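Local coordinates for beta-mannosidase (Hypocrea lixii, PDB 4UOJ), which probably hydrolyses terminal beta-linked mannose residues from the non-reducing ends of mannosides, as a glycosylated fungal member of glycoside hydrolase family 2, at residues G224-L229 with P338-Q343; K266-S271 with V328-A333. All blocks are in the same frame, centred on the assembly; numbering follows the deposited sequence.

Both contacts lie in the same beta-sandwich domain, their centres about 10 Å apart and well away from the middle of the chain. Contact 2 is nested along the chain inside the loop closed by contact 1: 224-229 comes first, then 266-271, 328-333 and finally 338-343. Strands 324-331 and 340-346 follow one another and are neighbours in one antiparallel sheet, where Val330 N lies 2.8 Å from Leu340 O, a probable hydrogen bond. Contact 2 pairs two strands within that sheet, whereas contact 1 ties one of its two edge strands, 340-346, to strand 227-237, the edge of the other sheet. Together they help build one sheet and close one side of the sandwich.

Contact 1 (G224-L229 with P338-Q343); sequences GELYSL and PILVSQ. With NAG (2-acetamido-2-deoxy-beta-D-glucopyranose), chain S.
The edges of two beta-sheets meet here, at one side of a sandwich: Leu226, just before strand 227-237, and Ser228 within it turn toward the segment 338-343, meeting Ile339, Leu340 and Ser342. The short strand axes come within 6.9 Å and run at 41°, too far apart and too oblique for a regular ladder. One backbone hydrogen bond, Leu226 N to Ile339 O, spans 2.7 Å and is nearly straight at 167°, with the donor tilted from the carbonyl plane. Glu225 CG lies beside the same oxygen. Further along, a water donates to Leu226 O at 3.0 Å and accepts a weak bond from Val341 N, bridging the strands as they diverge.

The apolar seam starts with Leu226 CD1 against Ile339 CD1 at 3.6 Å, the two side chains crossing at a slant. Leu340 CG is anti to the backbone N (chi1 -173°), a rotation that helps bring CD1 against the Tyr227-Ser228 peptide, 3.8 Å from Ser228 N. Phe260 of strand 252-261 also packs on both leucines. Ser342 OG is 3.8 Å from Ser228 OG and is hydrogen-bonded instead to Thr231 OG1.

Beyond the seam, Gln343 NE2 donates to the N-acetylglucosamine ring oxygen O5 at 3.1 Å and weakly to O6. With an alanine in place of Gln343, O5 and O6 would probably lose their amide donor and the sugar would be freer to swing. Ile339 and Leu340 both face Val330, a classic beta bulge at the edge of an immunoglobulin-like beta-sandwich, the fold of this family 2 domain.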
loop_
_atom_site.group_PDB
_atom_site.type_symbol
_atom_site.label_atom_id
_atom_site.label_comp_id
_atom_site.label_asym_id
_atom_site.label_seq_id
_atom_site.Cartn_x
_atom_site.Cartn_y
_atom_site.Cartn_z
ATOM N N GLY A 224 -1.304 33.303 -27.145
ATOM C CA GLY A 224 -0.771 33.425 -25.796
ATOM C C GLY A 224 -0.256 32.131 -25.178
ATOM O O GLY A 224 0.049 31.159 -25.875
ATOM N N GLU A 225 -0.163 32.134 -23.846
ATOM C CA GLU A 225 0.324 31.031 -23.039
ATOM C C GLU A 225 -0.630 29.836 -23.123
ATOM O O GLU A 225 -1.845 30.010 -23.175
ATOM C CB GLU A 225 0.461 31.514 -21.589
ATOM C CG GLU A 225 1.291 30.631 -20.666
ATOM C CD GLU A 225 1.103 30.904 -19.172
ATOM O OE1 GLU A 225 1.055 32.088 -18.768
ATOM O OE2 GLU A 225 1.004 29.927 -18.398
ATOM N N LEU A 226 -0.057 28.626 -23.131
ATOM C CA LEU A 226 -0.804 27.359 -23.101
ATOM C C LEU A 226 -0.985 26.854 -21.646
ATOM O O LEU A 226 -0.329 27.345 -20.723
ATOM C CB LEU A 226 -0.101 26.274 -23.946
ATOM C CG LEU A 226 0.187 26.578 -25.431
ATOM C CD1 LEU A 226 0.916 25.410 -26.078
ATOM C CD2 LEU A 226 -1.075 26.892 -26.225
ATOM N N TYR A 227 -1.885 25.884 -21.460
ATOM C CA TYR A 227 -2.154 25.279 -20.172
ATOM C C TYR A 227 -1.703 23.815 -20.149
ATOM O O TYR A 227 -2.065 23.048 -21.019
ATOM C CB TYR A 227 -3.642 25.403 -19.785
ATOM C CG TYR A 227 -3.971 24.638 -18.514
ATOM C CD1 TYR A 227 -3.650 25.154 -17.262
ATOM C CD2 TYR A 227 -4.534 23.365 -18.568
ATOM C CE1 TYR A 227 -3.909 24.439 -16.098
ATOM C CE2 TYR A 227 -4.788 22.638 -17.410
ATOM C CZ TYR A 227 -4.477 23.181 -16.176
ATOM O OH TYR A 227 -4.722 22.467 -15.032
ATOM N N SER A 228 -0.956 23.437 -19.104
ATOM C CA SER A 228 -0.416 22.102 -18.902
ATOM C C SER A 228 -1.447 21.180 -18.257
ATOM O O SER A 228 -1.869 21.403 -17.113
ATOM C CB SER A 228 0.853 22.172 -18.056
ATOM O OG SER A 228 1.336 20.889 -17.733
ATOM N N LEU A 229 -1.851 20.139 -19.001
ATOM C CA LEU A 229 -2.799 19.137 -18.528
ATOM C C LEU A 229 -2.084 18.036 -17.770
ATOM O O LEU A 229 -2.458 17.688 -16.653
ATOM C CB LEU A 229 -3.556 18.502 -19.705
ATOM C CG LEU A 229 -4.745 19.235 -20.309
ATOM C CD1 LEU A 229 -5.176 18.528 -21.574
ATOM C CD2 LEU A 229 -5.919 19.288 -19.334
ATOM N N PRO A 338 8.709 31.419 -23.542
ATOM C CA PRO A 338 8.046 30.156 -23.785
ATOM C C PRO A 338 6.576 30.275 -23.551
ATOM O O PRO A 338 6.146 31.088 -22.775
ATOM C CB PRO A 338 8.656 29.250 -22.736
ATOM C CG PRO A 338 9.995 29.830 -22.493
ATOM C CD PRO A 338 9.760 31.299 -22.535
ATOM N N ILE A 339 5.803 29.477 -24.252
ATOM C CA ILE A 339 4.371 29.501 -24.073
ATOM C C ILE A 339 3.791 28.370 -23.222
ATOM O O ILE A 339 2.641 28.425 -22.834
ATOM C CB ILE A 339 3.647 29.616 -25.428
ATOM C CG1 ILE A 339 3.996 28.467 -26.358
ATOM C CG2 ILE A 339 3.997 30.940 -26.093
ATOM C CD1 ILE A 339 2.884 28.171 -27.326
ATOM N N LEU A 340 4.594 27.345 -22.967
ATOM C CA LEU A 340 4.242 26.240 -22.097
ATOM C C LEU A 340 5.415 25.897 -21.227
ATOM O O LEU A 340 6.508 25.707 -21.703
ATOM C CB LEU A 340 3.844 25.024 -22.911
ATOM C CG LEU A 340 3.287 23.790 -22.205
ATOM C CD1 LEU A 340 2.080 24.126 -21.335
ATOM C CD2 LEU A 340 2.944 22.739 -23.223
ATOM N N VAL A 341 5.178 25.797 -19.936
ATOM C CA VAL A 341 6.216 25.456 -18.960
ATOM C C VAL A 341 5.664 24.397 -18.001
ATOM O O VAL A 341 4.609 24.591 -17.402
ATOM C CB VAL A 341 6.728 26.715 -18.206
ATOM C CG1 VAL A 341 7.812 26.357 -17.197
ATOM C CG2 VAL A 341 7.247 27.783 -19.173
ATOM N N SER A 342 6.365 23.267 -17.874
ATOM C CA SER A 342 5.976 22.195 -16.936
ATOM C C SER A 342 7.142 21.754 -16.054
ATOM O O SER A 342 8.257 21.560 -16.543
ATOM C CB SER A 342 5.398 20.991 -17.671
ATOM O OG SER A 342 4.893 20.049 -16.737
ATOM N N GLN A 343 6.867 21.562 -14.772
ATOM C CA GLN A 343 7.873 21.121 -13.831
ATOM C C GLN A 343 7.514 19.833 -13.088
ATOM O O GLN A 343 6.418 19.648 -12.635
ATOM C CB GLN A 343 8.150 22.201 -12.809
ATOM C CG GLN A 343 9.478 21.990 -12.146
ATOM C CD GLN A 343 9.409 21.998 -10.644
ATOM O OE1 GLN A 343 9.479 23.062 -10.025
ATOM N NE2 GLN A 343 9.303 20.807 -10.041
HETATM C C1 NAG S . 11.652 21.328 -6.709
HETATM C C2 NAG S . 11.690 22.526 -5.771
HETATM C C3 NAG S . 10.782 22.286 -4.576
HETATM C C4 NAG S . 9.390 21.855 -5.029
HETATM C C5 NAG S . 9.469 20.685 -5.997
HETATM C C6 NAG S . 8.067 20.326 -6.504
HETATM C C7 NAG S . 13.891 23.514 -5.976
HETATM C C8 NAG S . 15.257 23.689 -5.371
HETATM N N2 NAG S . 13.046 22.729 -5.288
HETATM O O3 NAG S . 10.714 23.512 -3.820
HETATM O O4 NAG S . 8.620 21.473 -3.880
HETATM O O5 NAG S . 10.297 21.063 -7.102
HETATM O O6 NAG S . 8.181 19.211 -7.401
HETATM O O7 NAG S . 13.579 24.050 -7.054
HETATM O O HOH W 1 2.213 27.070 -19.074
#

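Contact 2 (K266-S271 with V328-A333)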
loop_
_atom_site.group_PDB
_atom_site.type_symbol
_atom_site.label_atom_id
_atom_site.label_comp_id
_atom_site.label_asym_id
_atom_site.label_seq_id
_atom_site.Cartn_x
_atom_site.Cartn_y
_atom_site.Cartn_z
ATOM N N LYS A 266 3.378 25.414 -35.244
ATOM C CA LYS A 266 4.347 24.530 -35.903
ATOM C C LYS A 266 5.802 24.934 -35.622
ATOM O O LYS A 266 6.062 26.094 -35.286
ATOM C CB LYS A 266 4.078 24.468 -37.427
ATOM C CG LYS A 266 2.727 23.863 -37.804
ATOM C CD LYS A 266 2.771 22.331 -37.876
ATOM C CE LYS A 266 1.529 21.672 -37.299
ATOM N NZ LYS A 266 0.305 21.919 -38.116
ATOM N N HIS A 267 6.733 23.965 -35.776
ATOM C CA HIS A 267 8.185 24.111 -35.531
ATOM C C HIS A 267 8.438 24.544 -34.088
ATOM O O HIS A 267 9.147 25.526 -33.838
ATOM C CB HIS A 267 8.903 25.095 -36.508
ATOM C CG HIS A 267 8.572 24.923 -37.960
ATOM N ND1 HIS A 267 8.196 25.997 -38.753
ATOM C CD2 HIS A 267 8.586 23.814 -38.737
ATOM C CE1 HIS A 267 7.978 25.522 -39.967
ATOM N NE2 HIS A 267 8.191 24.207 -39.993
ATOM N N ALA A 268 7.821 23.824 -33.143
ATOM C CA ALA A 268 7.975 24.099 -31.719
ATOM C C ALA A 268 9.349 23.655 -31.238
ATOM O O ALA A 268 9.880 22.635 -31.686
ATOM C CB ALA A 268 6.881 23.416 -30.916
ATOM N N SER A 269 9.923 24.460 -30.351
ATOM C CA SER A 269 11.217 24.229 -29.729
ATOM C C SER A 269 11.020 23.808 -28.250
ATOM O O SER A 269 10.108 24.292 -27.570
ATOM C CB SER A 269 12.069 25.498 -29.827
ATOM O OG SER A 269 13.228 25.419 -29.013
ATOM N N MET A 270 11.884 22.914 -27.768
ATOM C CA MET A 270 11.840 22.443 -26.394
ATOM C C MET A 270 13.209 22.566 -25.736
ATOM O O MET A 270 14.205 22.151 -26.312
ATOM C CB MET A 270 11.379 20.979 -26.331
ATOM C CG MET A 270 9.930 20.754 -26.681
ATOM S SD MET A 270 9.542 18.999 -26.568
ATOM C CE MET A 270 8.850 18.935 -24.939
ATOM N N SER A 271 13.245 23.118 -24.521
ATOM C CA SER A 271 14.464 23.217 -23.714
ATOM C C SER A 271 14.193 22.743 -22.283
ATOM O O SER A 271 13.069 22.866 -21.798
ATOM C CB SER A 271 14.996 24.638 -23.709
ATOM O OG SER A 271 14.116 25.502 -23.027
ATOM N N VAL A 328 10.603 21.849 -18.114
ATOM C CA VAL A 328 10.537 21.751 -19.567
ATOM C C VAL A 328 9.840 22.990 -20.086
ATOM O O VAL A 328 8.735 23.297 -19.647
ATOM C CB VAL A 328 9.829 20.463 -20.053
ATOM C CG1 VAL A 328 9.989 20.284 -21.560
ATOM C CG2 VAL A 328 10.342 19.225 -19.315
ATOM N N SER A 329 10.509 23.715 -21.000
ATOM C CA SER A 329 9.989 24.952 -21.605
ATOM C C SER A 329 9.746 24.764 -23.094
ATOM O O SER A 329 10.637 24.348 -23.825
ATOM C CB SER A 329 10.937 26.122 -21.364
ATOM O OG SER A 329 10.918 26.515 -20.007
ATOM N N VAL A 330 8.522 25.056 -23.535
ATOM C CA VAL A 330 8.139 24.948 -24.947
ATOM C C VAL A 330 7.997 26.344 -25.566
ATOM O O VAL A 330 7.158 27.136 -25.151
ATOM C CB VAL A 330 6.880 24.070 -25.175
ATOM C CG1 VAL A 330 6.632 23.842 -26.665
ATOM C CG2 VAL A 330 7.017 22.735 -24.453
ATOM N N SER A 331 8.852 26.627 -26.550
ATOM C CA SER A 331 8.866 27.890 -27.285
ATOM C C SER A 331 8.454 27.667 -28.728
ATOM O O SER A 331 8.707 26.609 -29.294
ATOM C CB SER A 331 10.258 28.529 -27.247
ATOM O OG SER A 331 10.452 29.257 -26.049
ATOM N N SER A 332 7.844 28.686 -29.331
ATOM C CA SER A 332 7.450 28.636 -30.739
ATOM C C SER A 332 8.368 29.509 -31.580
ATOM O O SER A 332 8.940 30.466 -31.057
ATOM C CB SER A 332 6.008 29.085 -30.902
ATOM O OG SER A 332 5.466 28.463 -32.049
ATOM N N ALA A 333 8.515 29.166 -32.875
ATOM C CA ALA A 333 9.317 29.938 -33.837
ATOM C C ALA A 333 8.737 31.363 -33.928
ATOM O O ALA A 333 7.557 31.541 -34.255
ATOM C CB ALA A 333 9.322 29.253 -35.204
HETATM O O HOH W 2 12.098 27.125 -24.726
#
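Met270 and Val330 lie side by side, pointing the same way from a non-hydrogen-bonded antiparallel pair, with Met270 CG 4.2 Å from Val330 CG2. The methionine chain runs extended through chi2 and then bends at chi3, which brings its CE methyl to Val328 CG1 at 3.8 Å; these two side chains cross at a slant. Val330 CG1 also rests beside the carbonyl oxygen of Ser269. This apolar face packs inward: Leu258 touches Met270, Val328 and Val330, while Val299 touches Met270 and Val330, both from strands of the other sheet.

The opposite face carries serines. Ser269 faces Ser331 and Ser271 faces Ser329, each a hydrogen-bonded pair. Ser271 OG sits between its own backbone N and carbonyl carbon (chi1 67°), 3.6 Å from Ser329 CB. A water bonds to this hydroxyl and, at 3.0 Å, to Ser331 OG, and gives a weak bond to Ser329 O, thereby spanning the two strands diagonally.

Four backbone bonds fix the register. Ser269 N reaches Ser331 O at 2.7 Å, whereas the return bond to Ser269 O is more bent, its donor tilted from the carbonyl plane. Ser329 N meets Ser271 O at 2.8 Å and 178°, almost perfectly straight. The short strand axes approach to 4.7 Å at 158°, antiparallel. Where the strands give way to loops, Ala333 CB approaches His267 O.

Alternating side chains, apolar ones inward and polar ones outward, are what a strand pair of a beta-sandwich shows; here, in the immunoglobulin-like family 2 domain, the outer ones are serines.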